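Local structure of uncharacterized protein DUF849 with a TIM barrel fold (Burkholderia xenovorans LB400, 3E49) at residues S90-V95 against R144-K149. The protein probably acts as a zinc-dependent beta-keto acid cleavage enzyme that cleaves 3-keto-5-aminohexanoate. Numbering follows the deposited sequence. Where two conformers were deposited one is given.
Sequences SPHMTV and RDLVFK
The ammonium group of K149 lies 4.0 Å, from NZ, off the methyl CG2 of V95, and two carboxylates grip it: D154 of the same chain and D145 of the second subunit, both in salt bridges. A long lysine suits this place because its chain is extended as far as CE and bends at chi4 (-68°), which sets NZ between valine and acids. At the centre of the contact P91 lies against F148. Its CG sits over one face of the ring, 4.2 Å from the centroid, in a CH-pi contact offset toward the rim, while CB packs 3.5 Å from CD1. Proline also fits the backbone: its ring restricts phi to near -60° (here -57°), as the second position of the type I turn S90-M93 requires. The turn is closed by M93 N bonding to S90 O, and S90 OG accepts from H92 N at 3.2 Å, an ST turn. Further along, L146 CD1 comes to the edge of the H92 imidazole, a close 3.2 Å from ND1. Segment 90-95 links TIM-barrel strand 82-85 to helix 95-105; 144-149 carries strand 147-148, paired antiparallel with 117-118 outside the barrel. The F148 side chain is about 8 Å from the zinc ion held by H50, H52 and E259.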
loop_
_atom_site.group_PDB
_atom_site.type_symbol
_atom_site.label_atom_id
_atom_site.label_comp_id
_atom_site.label_asym_id
_atom_site.label_seq_id
_atom_site.Cartn_x
_atom_site.Cartn_y
_atom_site.Cartn_z
ATOM N N SER A 90 17.642 -10.423 -27.524
ATOM C CA SER A 90 17.129 -11.712 -27.123
ATOM C C SER A 90 17.825 -12.165 -25.833
ATOM O O SER A 90 19.071 -12.104 -25.733
ATOM C CB SER A 90 17.344 -12.742 -28.236
ATOM O OG SER A 90 16.977 -14.048 -27.826
ATOM N N PRO A 91 17.018 -12.563 -24.811
ATOM C CA PRO A 91 17.579 -13.185 -23.588
ATOM C C PRO A 91 18.429 -14.462 -23.875
ATOM O O PRO A 91 19.187 -14.924 -23.011
ATOM C CB PRO A 91 16.329 -13.517 -22.747
ATOM C CG PRO A 91 15.243 -12.554 -23.254
ATOM C CD PRO A 91 15.548 -12.363 -24.719
ATOM N N HIS A 92 18.306 -15.016 -25.077
ATOM C CA HIS A 92 19.108 -16.182 -25.481
ATOM C C HIS A 92 20.585 -15.745 -25.772
ATOM O O HIS A 92 21.541 -16.471 -25.434
ATOM C CB HIS A 92 18.420 -16.899 -26.685
ATOM C CG HIS A 92 16.999 -17.336 -26.405
ATOM N ND1 HIS A 92 16.691 -18.546 -25.812
ATOM C CD2 HIS A 92 15.808 -16.715 -26.610
ATOM C CE1 HIS A 92 15.378 -18.653 -25.675
ATOM N NE2 HIS A 92 14.818 -17.554 -26.142
HETATM N N MSE A 93 20.729 -14.519 -26.301
HETATM C CA MSE A 93 22.039 -13.973 -26.674
HETATM C C MSE A 93 22.973 -13.721 -25.501
HETATM O O MSE A 93 22.547 -13.744 -24.353
HETATM C CB MSE A 93 21.856 -12.667 -27.408
HETATM C CG MSE A 93 21.154 -12.814 -28.694
HETATM SE SE MSE A 93 20.724 -11.072 -29.248
HETATM C CE MSE A 93 19.868 -11.519 -30.876
ATOM N N THR A 94 24.262 -13.496 -25.810
ATOM C CA THR A 94 25.350 -13.248 -24.829
ATOM C C THR A 94 25.654 -11.742 -24.599
ATOM O O THR A 94 25.129 -10.897 -25.324
ATOM C CB THR A 94 26.602 -13.876 -25.341
ATOM O OG1 THR A 94 26.915 -13.266 -26.600
ATOM C CG2 THR A 94 26.384 -15.403 -25.516
ATOM N N VAL A 95 26.555 -11.407 -23.663
ATOM C CA VAL A 95 26.792 -9.975 -23.256
ATOM C C VAL A 95 27.581 -9.004 -24.155
ATOM O O VAL A 95 27.213 -7.821 -24.268
ATOM C CB VAL A 95 27.418 -9.875 -21.819
ATOM C CG1 VAL A 95 27.824 -8.410 -21.489
ATOM C CG2 VAL A 95 26.440 -10.471 -20.751
ATOM N N ARG A 144 12.114 -21.685 -20.904
ATOM C CA ARG A 144 11.908 -22.402 -19.674
ATOM C C ARG A 144 13.251 -22.676 -18.945
ATOM O O ARG A 144 13.325 -22.641 -17.728
ATOM C CB ARG A 144 11.155 -23.708 -19.981
ATOM C CG ARG A 144 10.710 -24.516 -18.777
ATOM C CD ARG A 144 10.170 -25.869 -19.206
ATOM N NE ARG A 144 9.116 -25.776 -20.221
ATOM C CZ ARG A 144 7.820 -25.656 -19.953
ATOM N NH1 ARG A 144 7.390 -25.627 -18.693
ATOM N NH2 ARG A 144 6.953 -25.571 -20.949
ATOM N N ASP A 145 14.323 -22.867 -19.700
ATOM C CA ASP A 145 15.610 -23.223 -19.111
ATOM C C ASP A 145 16.688 -22.160 -19.251
ATOM O O ASP A 145 17.854 -22.419 -19.028
ATOM C CB ASP A 145 16.100 -24.561 -19.683
ATOM C CG ASP A 145 16.062 -24.611 -21.206
ATOM O OD1 ASP A 145 14.962 -24.848 -21.789
ATOM O OD2 ASP A 145 17.151 -24.457 -21.823
ATOM N N LEU A 146 16.318 -20.943 -19.559
ATOM C CA LEU A 146 17.361 -19.925 -19.715
ATOM C C LEU A 146 17.168 -18.722 -18.783
ATOM O O LEU A 146 16.059 -18.388 -18.371
ATOM C CB LEU A 146 17.520 -19.556 -21.198
ATOM C CG LEU A 146 18.049 -20.740 -22.075
ATOM C CD1 LEU A 146 18.037 -20.362 -23.535
ATOM C CD2 LEU A 146 19.467 -21.274 -21.675
ATOM N N VAL A 147 18.278 -18.116 -18.390
ATOM C CA VAL A 147 18.236 -16.968 -17.500
ATOM C C VAL A 147 18.548 -15.747 -18.321
ATOM O O VAL A 147 19.418 -15.809 -19.176
ATOM C CB VAL A 147 19.303 -17.111 -16.379
ATOM C CG1 VAL A 147 19.476 -15.813 -15.634
ATOM C CG2 VAL A 147 18.904 -18.200 -15.406
ATOM N N PHE A 148 17.844 -14.647 -18.100
ATOM C CA PHE A 148 18.226 -13.409 -18.750
ATOM C C PHE A 148 19.264 -12.825 -17.784
ATOM O O PHE A 148 18.906 -12.339 -16.719
ATOM C CB PHE A 148 17.037 -12.468 -18.952
ATOM C CG PHE A 148 17.348 -11.257 -19.821
ATOM C CD1 PHE A 148 18.261 -11.344 -20.881
ATOM C CD2 PHE A 148 16.646 -10.059 -19.657
ATOM C CE1 PHE A 148 18.511 -10.253 -21.714
ATOM C CE2 PHE A 148 16.884 -8.963 -20.504
ATOM C CZ PHE A 148 17.819 -9.065 -21.528
ATOM N N LYS A 149 20.536 -12.940 -18.149
ATOM C CA LYS A 149 21.644 -12.534 -17.296
ATOM C C LYS A 149 21.994 -11.061 -17.410
ATOM O O LYS A 149 22.258 -10.569 -18.482
ATOM C CB LYS A 149 22.896 -13.383 -17.597
ATOM C CG LYS A 149 24.218 -12.867 -16.951
ATOM C CD LYS A 149 25.449 -13.782 -17.261
ATOM C CE LYS A 149 26.749 -13.282 -16.600
ATOM N NZ LYS A 149 27.260 -11.997 -17.183
#